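Local coordinates for xyloglucanase (Paenibacillus pabuli, PDB 2JEP), which hydrolyses xyloglucan of the plant cell wall as a family 5 glycoside hydrolase, probably cutting its beta-1,4-glucan backbone, at residues A[299-304]-A[344-349]; A[166-169]-A[174-177]; A[238-243]-A[259-264]; A[371-376]-A[384-389]. All blocks are in the same frame, centred on the assembly; numbering follows the deposited sequence. Where two conformers were deposited one is given.

Contact 1 of 4, residues A[299-304]-A[344-349]; sequences DYLESQ and AKAVTA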
loop_
_atom_site.group_PDB
_atom_site.type_symbol
_atom_site.label_atom_id
_atom_site.label_comp_id
_atom_site.label_asym_id
_atom_site.label_seq_id
_atom_site.Cartn_x
_atom_site.Cartn_y
_atom_site.Cartn_z
ATOM N N ASP A 299 14.420 1.551 18.465
ATOM C CA ASP A 299 15.287 0.399 18.223
ATOM C C ASP A 299 14.618 -0.684 17.388
ATOM O O ASP A 299 15.253 -1.297 16.512
ATOM C CB ASP A 299 15.870 -0.175 19.530
ATOM C CG ASP A 299 14.818 -0.423 20.653
ATOM O OD1 ASP A 299 13.606 -0.104 20.506
ATOM O OD2 ASP A 299 15.221 -0.991 21.721
ATOM N N TYR A 300 13.347 -0.902 17.656
ATOM C CA TYR A 300 12.557 -1.877 16.899
ATOM C C TYR A 300 12.343 -1.433 15.466
ATOM O O TYR A 300 12.513 -2.203 14.520
ATOM C CB TYR A 300 11.235 -2.120 17.616
ATOM C CG TYR A 300 10.379 -3.151 16.947
ATOM C CD1 TYR A 300 10.639 -4.485 17.112
ATOM C CD2 TYR A 300 9.305 -2.791 16.172
ATOM C CE1 TYR A 300 9.852 -5.444 16.503
ATOM C CE2 TYR A 300 8.512 -3.744 15.539
ATOM C CZ TYR A 300 8.774 -5.061 15.727
ATOM O OH TYR A 300 7.985 -5.995 15.091
ATOM N N LEU A 301 12.009 -0.161 15.289
ATOM C CA LEU A 301 11.840 0.396 13.964
ATOM C C LEU A 301 13.130 0.226 13.147
ATOM O O LEU A 301 13.088 -0.178 11.977
ATOM C CB LEU A 301 11.445 1.866 14.085
ATOM C CG LEU A 301 11.423 2.708 12.819
ATOM C CD1 LEU A 301 10.460 2.140 11.762
ATOM C CD2 LEU A 301 11.062 4.133 13.167
ATOM N N GLU A 302 14.260 0.538 13.767
ATOM C CA GLU A 302 15.561 0.326 13.117
ATOM C C GLU A 302 15.779 -1.117 12.657
ATOM O O GLU A 302 16.154 -1.352 11.498
ATOM C CB GLU A 302 16.670 0.791 14.074
ATOM C CG GLU A 302 18.084 0.331 13.716
ATOM C CD GLU A 302 18.633 0.868 12.415
ATOM O OE1 GLU A 302 18.258 1.995 11.991
ATOM O OE2 GLU A 302 19.466 0.150 11.792
ATOM N N SER A 303 15.571 -2.075 13.552
ATOM C CA SER A 303 15.764 -3.498 13.238
ATOM C C SER A 303 14.844 -3.945 12.107
ATOM O O SER A 303 15.240 -4.664 11.188
ATOM C CB SER A 303 15.472 -4.354 14.479
ATOM O OG SER A 303 15.655 -5.742 14.211
ATOM N N GLN A 304 13.581 -3.544 12.201
ATOM C CA GLN A 304 12.612 -3.938 11.207
ATOM C C GLN A 304 12.989 -3.445 9.819
ATOM O O GLN A 304 12.995 -4.198 8.844
ATOM C CB GLN A 304 11.229 -3.422 11.608
ATOM C CG GLN A 304 10.629 -4.160 12.773
ATOM C CD GLN A 304 10.089 -5.488 12.381
ATOM O OE1 GLN A 304 9.106 -5.544 11.626
ATOM N NE2 GLN A 304 10.721 -6.543 12.842
ATOM N N ALA A 344 5.530 9.568 12.759
ATOM C CA ALA A 344 5.557 9.714 11.316
ATOM C C ALA A 344 6.937 10.142 10.844
ATOM O O ALA A 344 7.435 9.655 9.823
ATOM C CB ALA A 344 4.501 10.729 10.828
ATOM N N LYS A 345 7.572 11.079 11.550
ATOM C CA LYS A 345 8.919 11.501 11.189
ATOM C C LYS A 345 9.898 10.349 11.293
ATOM O O LYS A 345 10.753 10.174 10.416
ATOM C CB LYS A 345 9.377 12.663 12.082
ATOM C CG LYS A 345 10.755 13.173 11.735
ATOM C CD LYS A 345 11.044 14.486 12.432
ATOM C CE LYS A 345 12.445 14.978 12.091
ATOM N NZ LYS A 345 12.641 16.345 12.629
ATOM N N ALA A 346 9.808 9.581 12.380
ATOM C CA ALA A 346 10.743 8.491 12.597
ATOM C C ALA A 346 10.601 7.426 11.504
ATOM O O ALA A 346 11.608 6.935 10.964
ATOM C CB ALA A 346 10.552 7.905 13.982
ATOM N N VAL A 347 9.366 7.048 11.170
ATOM C CA VAL A 347 9.168 6.018 10.147
ATOM C C VAL A 347 9.661 6.541 8.805
ATOM O O VAL A 347 10.330 5.826 8.053
ATOM C CB VAL A 347 7.683 5.564 10.091
ATOM C CG1 VAL A 347 7.436 4.684 8.865
ATOM C CG2 VAL A 347 7.267 4.864 11.398
ATOM N N THR A 348 9.324 7.799 8.487
ATOM C CA THR A 348 9.749 8.386 7.203
ATOM C C THR A 348 11.271 8.436 7.129
ATOM O O THR A 348 11.867 8.045 6.109
ATOM C CB THR A 348 9.136 9.786 7.015
ATOM O OG1 THR A 348 7.706 9.670 7.043
ATOM C CG2 THR A 348 9.573 10.406 5.726
ATOM N N ALA A 349 11.897 8.920 8.203
ATOM C CA ALA A 349 13.363 9.042 8.217
ATOM C C ALA A 349 14.014 7.677 8.126
ATOM O O ALA A 349 15.080 7.535 7.530
ATOM C CB ALA A 349 13.816 9.733 9.486
#
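Two helical segments meet at Leu301 and Val347, whose CA atoms stand 7.3 Å apart, the shortest such separation between them. Leu301 is the main side chain spanning this distance: its CB points toward 344-349. CG stands anti to the backbone N (chi1 171°), which turns both methyls to the facing turn, CD2 chiefly to Ala346 and CD1 to Val347. CD2 comes down on the backbone, 3.6 Å from the O of Ala346 and 3.7 Å from its C, and the same methyl lies 3.9 Å from Ala346 CB. CD1 reaches the other way, to Val347 CG2 at 4.2 Å. The small side chain of Ala346 probably allows this close approach of CD2 to the helix backbone. Buried area is small, 111 Å² in all, and Leu301 supplies more than half of it. Segment 299-304 belongs to helix 298-313, which follows barrel strand 259-265. Segment 344-349 belongs to helix 336-353, which follows strand 319-324; these are successive outer helices of the (beta/alpha)8 barrel characteristic of family 5. Polar links join the same helices: Glu302 OE1 makes salt bridges to Lys350 and Lys353. Toward the barrel wall, Leu301 also touches Tyr265 and Val347 touches Phe324. Trp282, from a loop, touches Ala346.

Contact 2 of 4, residues A[166-169]-A[174-177]; sequences TKFS and RLIF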
loop_
_atom_site.group_PDB
_atom_site.type_symbol
_atom_site.label_atom_id
_atom_site.label_comp_id
_atom_site.label_asym_id
_atom_site.label_seq_id
_atom_site.Cartn_x
_atom_site.Cartn_y
_atom_site.Cartn_z
ATOM N N THR A 166 -4.356 -4.053 -19.386
ATOM C CA THR A 166 -4.692 -3.597 -20.735
ATOM C C THR A 166 -5.217 -2.146 -20.704
ATOM O O THR A 166 -4.833 -1.323 -21.533
ATOM C CB THR A 166 -5.676 -4.543 -21.383
ATOM O OG1 THR A 166 -5.042 -5.809 -21.561
ATOM C CG2 THR A 166 -6.146 -4.030 -22.743
ATOM N N LYS A 167 -6.059 -1.818 -19.731
ATOM C CA LYS A 167 -6.642 -0.470 -19.645
ATOM C C LYS A 167 -5.545 0.593 -19.510
ATOM O O LYS A 167 -5.658 1.703 -20.035
ATOM C CB LYS A 167 -7.578 -0.400 -18.418
ATOM C CG LYS A 167 -8.405 0.860 -18.246
ATOM C CD LYS A 167 -9.484 0.953 -19.291
ATOM C CE LYS A 167 -10.384 2.158 -19.067
ATOM N NZ LYS A 167 -11.259 2.340 -20.250
ATOM N N PHE A 168 -4.465 0.251 -18.799
ATOM C CA PHE A 168 -3.414 1.208 -18.481
ATOM C C PHE A 168 -2.101 0.987 -19.235
ATOM O O PHE A 168 -1.054 1.524 -18.874
ATOM C CB PHE A 168 -3.167 1.164 -16.967
ATOM C CG PHE A 168 -4.305 1.726 -16.152
ATOM C CD1 PHE A 168 -4.450 3.097 -16.012
ATOM C CD2 PHE A 168 -5.239 0.895 -15.563
ATOM C CE1 PHE A 168 -5.521 3.618 -15.323
ATOM C CE2 PHE A 168 -6.306 1.395 -14.847
ATOM C CZ PHE A 168 -6.441 2.787 -14.729
ATOM N N SER A 169 -2.162 0.259 -20.350
ATOM C CA SER A 169 -0.925 -0.158 -20.988
ATOM C C SER A 169 -0.053 0.957 -21.514
ATOM O O SER A 169 1.170 0.794 -21.548
ATOM C CB SER A 169 -1.189 -1.162 -22.103
ATOM O OG SER A 169 -1.845 -0.536 -23.180
ATOM N N ARG A 174 5.734 6.064 -14.302
ATOM C CA ARG A 174 5.148 6.676 -13.110
ATOM C C ARG A 174 3.934 5.902 -12.594
ATOM O O ARG A 174 3.546 6.099 -11.453
ATOM C CB ARG A 174 4.831 8.158 -13.305
ATOM C CG ARG A 174 6.087 9.037 -13.169
ATOM C CD ARG A 174 5.778 10.535 -13.135
ATOM N NE ARG A 174 5.214 11.005 -14.406
ATOM C CZ ARG A 174 3.924 11.238 -14.650
ATOM N NH1 ARG A 174 3.009 11.013 -13.720
ATOM N NH2 ARG A 174 3.534 11.676 -15.859
ATOM N N LEU A 175 3.340 5.029 -13.412
ATOM C CA LEU A 175 2.263 4.161 -12.944
ATOM C C LEU A 175 2.826 2.775 -12.607
ATOM O O LEU A 175 3.427 2.091 -13.450
ATOM C CB LEU A 175 1.148 4.053 -13.988
ATOM C CG LEU A 175 -0.027 3.165 -13.572
ATOM C CD1 LEU A 175 -0.741 3.666 -12.301
ATOM C CD2 LEU A 175 -1.027 3.039 -14.733
ATOM N N ILE A 176 2.619 2.385 -11.350
ATOM C CA ILE A 176 3.038 1.125 -10.771
ATOM C C ILE A 176 1.823 0.269 -10.491
ATOM O O ILE A 176 0.834 0.776 -9.967
ATOM C CB ILE A 176 3.791 1.391 -9.456
ATOM C CG1 ILE A 176 5.055 2.227 -9.719
ATOM C CG2 ILE A 176 4.128 0.074 -8.706
ATOM C CD1 ILE A 176 5.637 2.863 -8.464
ATOM N N PHE A 177 1.881 -1.012 -10.844
ATOM C CA PHE A 177 0.834 -1.951 -10.469
ATOM C C PHE A 177 1.303 -2.742 -9.243
ATOM O O PHE A 177 2.434 -3.236 -9.228
ATOM C CB PHE A 177 0.522 -2.968 -11.570
ATOM C CG PHE A 177 0.086 -2.400 -12.903
ATOM C CD1 PHE A 177 -0.499 -1.159 -13.039
ATOM C CD2 PHE A 177 0.219 -3.163 -14.039
ATOM C CE1 PHE A 177 -0.890 -0.697 -14.295
ATOM C CE2 PHE A 177 -0.193 -2.718 -15.279
ATOM C CZ PHE A 177 -0.731 -1.474 -15.408
#
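Leu175 holds its CG anti to the backbone N, chi1 -180°, which, with chi2 at 61°, brings the methyl CD2 to Phe168. Phe168 has CG anti to its own carbonyl carbon instead (chi1 -69°), and although its CB points at the strand, the ring is swung away, leaving CB as the nearest part. The result is a meeting of a methyl with the root of an aromatic side chain. Leu175 CD2 sits 3.6 Å from Phe168 CB, with CG and CD1 of that ring only slightly farther, so it nestles at the junction of CB and ring, approaching the ring obliquely; the two side chains cross at about a right angle. Phe177 joins from two residues further along, with the end of its ring leaning in: CZ lies 3.9 Å from Phe168 CB and CE1 lies 4.0 Å from it, with CB near the ring plane, at the edge. Phe168 CB thus meets a methyl and an aromatic rim side by side, both from the strand, in apolar contact, and all three residues are buried. On one face of the Phe168 ring lies Lys167 CG, 4.0 Å above the plane and offset toward the rim, and Tyr171 meets the ring edge-to-face. Phe168 is the first residue to leave helical geometry after helix 150-167, the helical part of a beta-alpha-beta crossover from strand 125-128 to strand 175-178. Its side chain touches Ile112 and Val116 of helix 106-120 and Ile128 of the preceding strand, while Phe177 touches Phe206 and Val210 of helix 193-211.

Contact 3 of 4, residues A[238-243]-A[259-264]; sequences YGFTLP and IMISAH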
loop_
_atom_site.group_PDB
_atom_site.type_symbol
_atom_site.label_atom_id
_atom_site.label_comp_id
_atom_site.label_asym_id
_atom_site.label_seq_id
_atom_site.Cartn_x
_atom_site.Cartn_y
_atom_site.Cartn_z
ATOM N N TYR A 238 9.997 -18.226 5.998
ATOM C CA TYR A 238 8.615 -18.653 6.164
ATOM C C TYR A 238 7.937 -19.066 4.880
ATOM O O TYR A 238 6.798 -19.556 4.912
ATOM C CB TYR A 238 7.778 -17.533 6.803
ATOM C CG TYR A 238 8.202 -17.206 8.223
ATOM C CD1 TYR A 238 7.758 -17.979 9.290
ATOM C CD2 TYR A 238 9.052 -16.138 8.486
ATOM C CE1 TYR A 238 8.138 -17.674 10.602
ATOM C CE2 TYR A 238 9.423 -15.815 9.795
ATOM C CZ TYR A 238 8.973 -16.594 10.847
ATOM O OH TYR A 238 9.358 -16.243 12.133
ATOM N N GLY A 239 8.631 -18.908 3.764
ATOM C CA GLY A 239 8.091 -19.347 2.487
ATOM C C GLY A 239 8.016 -18.317 1.377
ATOM O O GLY A 239 7.697 -18.673 0.242
ATOM N N PHE A 240 8.297 -17.041 1.662
ATOM C CA PHE A 240 8.248 -16.057 0.568
ATOM C C PHE A 240 9.264 -16.418 -0.513
ATOM O O PHE A 240 10.391 -16.775 -0.202
ATOM C CB PHE A 240 8.565 -14.652 1.094
ATOM C CG PHE A 240 8.468 -13.560 0.051
ATOM C CD1 PHE A 240 7.249 -13.174 -0.461
ATOM C CD2 PHE A 240 9.603 -12.954 -0.447
ATOM C CE1 PHE A 240 7.180 -12.161 -1.401
ATOM C CE2 PHE A 240 9.525 -11.968 -1.414
ATOM C CZ PHE A 240 8.315 -11.574 -1.883
ATOM N N THR A 241 8.859 -16.297 -1.775
ATOM C CA THR A 241 9.763 -16.399 -2.896
ATOM C C THR A 241 9.622 -15.201 -3.818
ATOM O O THR A 241 8.534 -14.645 -3.964
ATOM C CB THR A 241 9.605 -17.708 -3.689
ATOM O OG1 THR A 241 8.295 -17.771 -4.248
ATOM C CG2 THR A 241 9.875 -18.932 -2.800
ATOM N N LEU A 242 10.726 -14.805 -4.429
ATOM C CA LEU A 242 10.714 -13.723 -5.403
ATOM C C LEU A 242 10.238 -14.261 -6.750
ATOM O O LEU A 242 10.676 -15.318 -7.192
ATOM C CB LEU A 242 12.110 -13.104 -5.538
ATOM C CG LEU A 242 12.529 -12.282 -4.316
ATOM C CD1 LEU A 242 14.052 -12.170 -4.274
ATOM C CD2 LEU A 242 11.838 -10.911 -4.286
ATOM N N PRO A 243 9.335 -13.540 -7.424
ATOM C CA PRO A 243 8.890 -14.026 -8.713
ATOM C C PRO A 243 9.980 -13.955 -9.768
ATOM O O PRO A 243 10.850 -13.097 -9.689
ATOM C CB PRO A 243 7.757 -13.071 -9.078
ATOM C CG PRO A 243 7.985 -11.880 -8.294
ATOM C CD PRO A 243 8.684 -12.271 -7.058
ATOM N N ILE A 259 10.814 -5.231 -10.257
ATOM C CA ILE A 259 9.884 -5.645 -9.210
ATOM C C ILE A 259 10.297 -4.967 -7.918
ATOM O O ILE A 259 11.482 -4.830 -7.630
ATOM C CB ILE A 259 9.839 -7.175 -9.056
ATOM C CG1 ILE A 259 9.296 -7.802 -10.341
ATOM C CG2 ILE A 259 8.973 -7.580 -7.847
ATOM C CD1 ILE A 259 9.429 -9.277 -10.377
ATOM N N MET A 260 9.299 -4.482 -7.181
ATOM C CA MET A 260 9.476 -3.846 -5.871
ATOM C C MET A 260 8.745 -4.706 -4.841
ATOM O O MET A 260 7.795 -5.410 -5.195
ATOM C CB MET A 260 8.817 -2.467 -5.830
ATOM C CG MET A 260 9.129 -1.552 -6.966
ATOM S SD MET A 260 8.155 -0.044 -6.852
ATOM C CE MET A 260 9.177 1.121 -7.801
ATOM N N ILE A 261 9.147 -4.598 -3.574
ATOM C CA ILE A 261 8.567 -5.398 -2.496
ATOM C C ILE A 261 7.803 -4.500 -1.528
ATOM O O ILE A 261 8.299 -3.463 -1.103
ATOM C CB ILE A 261 9.648 -6.166 -1.717
ATOM C CG1 ILE A 261 10.571 -6.958 -2.661
ATOM C CG2 ILE A 261 9.030 -7.121 -0.707
ATOM C CD1 ILE A 261 9.857 -7.966 -3.574
ATOM N N SER A 262 6.572 -4.914 -1.219
ATOM C CA SER A 262 5.682 -4.177 -0.324
ATOM C C SER A 262 5.714 -4.707 1.089
ATOM O O SER A 262 5.734 -5.906 1.263
ATOM C CB SER A 262 4.266 -4.339 -0.833
ATOM O OG SER A 262 3.306 -3.894 0.090
ATOM N N ALA A 263 5.707 -3.803 2.077
ATOM C CA ALA A 263 5.364 -4.154 3.462
ATOM C C ALA A 263 4.597 -2.972 4.038
ATOM O O ALA A 263 4.682 -1.838 3.505
ATOM C CB ALA A 263 6.629 -4.476 4.328
ATOM N N HIS A 264 3.806 -3.245 5.082
ATOM C CA HIS A 264 3.066 -2.215 5.805
ATOM C C HIS A 264 3.559 -2.152 7.242
ATOM O O HIS A 264 4.045 -3.144 7.753
ATOM C CB HIS A 264 1.561 -2.503 5.773
ATOM C CG HIS A 264 0.953 -2.412 4.405
ATOM N ND1 HIS A 264 -0.339 -2.808 4.126
ATOM C CD2 HIS A 264 1.501 -2.043 3.220
ATOM C CE1 HIS A 264 -0.572 -2.624 2.829
ATOM N NE2 HIS A 264 0.524 -2.151 2.255
#
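The ring of Phe240 presents an edge, not a face, to Ile261: the methyl CD1 lies near the ring plane, 4.3 Å from CZ. The Phe240 side chain also touches Tyr196 and Asn200 of helix 193-211. The same Ile261 methyl is approached more closely by Leu242, whose CD2 comes within 3.6 Å of it, the two side chains crossing at about a right angle. One strand methyl therefore serves two loop residues. A bend in the isoleucine chain explains this: with chi2 at -57°, CD1 turns off the extended path. Further along, the pyrrolidine of Pro243 sets CG 3.6 Å from Ile259 CD1; Ile259 was modelled in two conformations, so this approach is less certain. All of these contacts are apolar, and together they bury 177 Å². Asn200 pins the loop with its amide, taking Thr241 N on OD1 and giving ND2 to Gly239 O. The loop segment 238-243 lies outside the parallel barrel, whose strand 259-265 runs beside 222-225 and 319-324. It bridges two outer helices, since Pro243 touches Gln204 of helix 193-211 and Leu242 reaches Phe312 of helix 298-313.

Contact 4 of 4, residues A[371-376]-A[384-389]; sequences FALFNR and QNIINA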
loop_
_atom_site.group_PDB
_atom_site.type_symbol
_atom_site.label_atom_id
_atom_site.label_comp_id
_atom_site.label_asym_id
_atom_site.label_seq_id
_atom_site.Cartn_x
_atom_site.Cartn_y
_atom_site.Cartn_z
ATOM N N PHE A 371 -7.110 8.886 10.681
ATOM C CA PHE A 371 -5.767 8.987 10.111
ATOM C C PHE A 371 -5.574 10.216 9.197
ATOM O O PHE A 371 -4.486 10.425 8.679
ATOM C CB PHE A 371 -5.441 7.769 9.246
ATOM C CG PHE A 371 -5.148 6.495 9.976
ATOM C CD1 PHE A 371 -3.859 6.216 10.402
ATOM C CD2 PHE A 371 -6.109 5.515 10.091
ATOM C CE1 PHE A 371 -3.558 4.989 10.969
ATOM C CE2 PHE A 371 -5.810 4.275 10.655
ATOM C CZ PHE A 371 -4.523 4.023 11.082
ATOM N N ALA A 372 -6.614 10.993 8.941
ATOM C CA ALA A 372 -6.517 12.009 7.921
ATOM C C ALA A 372 -5.545 13.143 8.251
ATOM O O ALA A 372 -5.457 13.591 9.399
ATOM C CB ALA A 372 -7.892 12.590 7.693
ATOM N N LEU A 373 -4.880 13.645 7.203
ATOM C CA LEU A 373 -4.096 14.856 7.278
ATOM C C LEU A 373 -4.753 16.034 6.565
ATOM O O LEU A 373 -4.275 17.173 6.696
ATOM C CB LEU A 373 -2.698 14.666 6.677
ATOM C CG LEU A 373 -1.934 13.418 7.114
ATOM C CD1 LEU A 373 -0.585 13.344 6.377
ATOM C CD2 LEU A 373 -1.766 13.349 8.646
ATOM N N PHE A 374 -5.803 15.744 5.796
ATOM C CA PHE A 374 -6.580 16.730 5.031
ATOM C C PHE A 374 -8.060 16.506 5.293
ATOM O O PHE A 374 -8.480 15.381 5.546
ATOM C CB PHE A 374 -6.334 16.555 3.529
ATOM C CG PHE A 374 -4.892 16.656 3.140
ATOM C CD1 PHE A 374 -4.323 17.882 2.786
ATOM C CD2 PHE A 374 -4.101 15.525 3.080
ATOM C CE1 PHE A 374 -2.994 17.967 2.425
ATOM C CE2 PHE A 374 -2.763 15.605 2.721
ATOM C CZ PHE A 374 -2.210 16.819 2.401
ATOM N N ASN A 375 -8.839 17.587 5.230
ATOM C CA ASN A 375 -10.291 17.472 5.220
ATOM C C ASN A 375 -10.712 17.470 3.753
ATOM O O ASN A 375 -10.516 18.438 3.021
ATOM C CB ASN A 375 -11.003 18.554 6.038
ATOM C CG ASN A 375 -12.519 18.387 6.012
ATOM O OD1 ASN A 375 -13.106 18.299 4.940
ATOM N ND2 ASN A 375 -13.153 18.321 7.180
ATOM N N ARG A 376 -11.220 16.312 3.336
ATOM C CA ARG A 376 -11.584 16.108 1.948
ATOM C C ARG A 376 -12.849 16.859 1.554
ATOM O O ARG A 376 -13.083 17.085 0.405
ATOM C CB ARG A 376 -11.712 14.625 1.660
ATOM C CG ARG A 376 -10.404 13.905 1.870
ATOM C CD ARG A 376 -10.394 12.443 1.465
ATOM N NE ARG A 376 -9.151 11.807 1.915
ATOM C CZ ARG A 376 -8.878 10.513 1.778
ATOM N NH1 ARG A 376 -9.664 9.727 1.072
ATOM N NH2 ARG A 376 -7.804 9.996 2.330
ATOM N N GLN A 384 -1.114 19.848 9.864
ATOM C CA GLN A 384 0.098 20.465 9.320
ATOM C C GLN A 384 1.350 19.928 9.996
ATOM O O GLN A 384 2.379 19.732 9.348
ATOM C CB GLN A 384 0.057 21.993 9.513
ATOM C CG GLN A 384 1.182 22.708 8.838
ATOM C CD GLN A 384 1.066 22.619 7.362
ATOM O OE1 GLN A 384 0.048 23.059 6.809
ATOM N NE2 GLN A 384 2.079 22.024 6.674
ATOM N N ASN A 385 1.288 19.733 11.309
ATOM C CA ASN A 385 2.490 19.336 12.003
ATOM C C ASN A 385 2.911 17.902 11.641
ATOM O O ASN A 385 4.098 17.618 11.567
ATOM C CB ASN A 385 2.355 19.509 13.528
ATOM C CG ASN A 385 2.585 20.949 13.997
ATOM O OD1 ASN A 385 3.072 21.801 13.261
ATOM N ND2 ASN A 385 2.266 21.202 15.260
ATOM N N ILE A 386 1.943 17.013 11.374
ATOM C CA ILE A 386 2.303 15.661 10.925
ATOM C C ILE A 386 2.871 15.725 9.496
ATOM O O ILE A 386 3.849 15.053 9.180
ATOM C CB ILE A 386 1.106 14.667 11.016
ATOM C CG1 ILE A 386 0.704 14.460 12.480
ATOM C CG2 ILE A 386 1.440 13.330 10.319
ATOM C CD1 ILE A 386 -0.580 13.699 12.665
ATOM N N ILE A 387 2.267 16.534 8.627
ATOM C CA ILE A 387 2.833 16.693 7.301
ATOM C C ILE A 387 4.250 17.202 7.399
ATOM O O ILE A 387 5.166 16.697 6.729
ATOM C CB ILE A 387 1.980 17.667 6.437
ATOM C CG1 ILE A 387 0.612 17.048 6.166
ATOM C CG2 ILE A 387 2.678 18.004 5.124
ATOM C CD1 ILE A 387 -0.406 17.982 5.501
ATOM N N ASN A 388 4.448 18.212 8.235
ATOM C CA ASN A 388 5.799 18.768 8.368
ATOM C C ASN A 388 6.783 17.716 8.883
ATOM O O ASN A 388 7.945 17.686 8.484
ATOM C CB ASN A 388 5.820 19.973 9.322
ATOM C CG ASN A 388 5.173 21.207 8.750
ATOM O OD1 ASN A 388 4.928 21.295 7.562
ATOM N ND2 ASN A 388 4.903 22.179 9.612
ATOM N N ALA A 389 6.332 16.885 9.826
ATOM C CA ALA A 389 7.166 15.816 10.384
ATOM C C ALA A 389 7.600 14.826 9.294
ATOM O O ALA A 389 8.763 14.440 9.215
ATOM C CB ALA A 389 6.405 15.116 11.506
#
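Leu373 and Ile387 meet where the chain, having left the last strand of the (beta/alpha)8 barrel, passes through a short hairpin, 374-375 with 380-381, and enters the final outer helix, 384-393. Their CA atoms are 7.2 Å apart. Leu373 carries CG anti to its carbonyl carbon, chi1 -47°, and forks over the helix: CD1 lies 3.9 Å from Ile387 CG1, while CD2 goes to Ile386. Ile387 is extended at chi2 (171°), which sends CD1 past the leucine to Phe374, 3.8 Å from CZ and 4.0 Å from CE1. The methyl comes obliquely to this ring, although the side chains as wholes cross at about a right angle. An alanine at Ile387 would lack CG1, CG2 and CD1 and is likely to open a gap between Leu373 CD1 and the end of the Phe374 ring, leaving that ring freer to shift. Leu373 N is bound to Asp362 OD2, tying this turn to barrel strand 357-362, and Phe374 meets Trp46 and reaches helix 72-80. Ile386 also touches Arg340 and Ala344 of helix 336-353. The tightest approach is by the other leucine branch: CD2 of Leu373 stands 3.6 Å from Ile386 CG2 and 3.9 Å from its CB.

From the N terminus the contacts follow in series, none nested or crossed. Contact 2 closes a turn of four residues, joining the end of helix 150-167 to strand 175-178. Contact 3 folds a loop of fifteen intervening residues back on strand 259-265 of the same barrel; Ile176 CD1 of contact 2 meets Met260 CE of contact 3 at 4.0 Å. Contact 1 spans 39 residues, including strand 319-324, and joins adjacent outer helices on the opposite side of the chain's centre from contact 2. Contact 4 closes seven residues at the C-terminal end and touches contact 1, Ala344 CB lying 4.0 Å from Ile386 CG2, which links the final helix to helix 336-353.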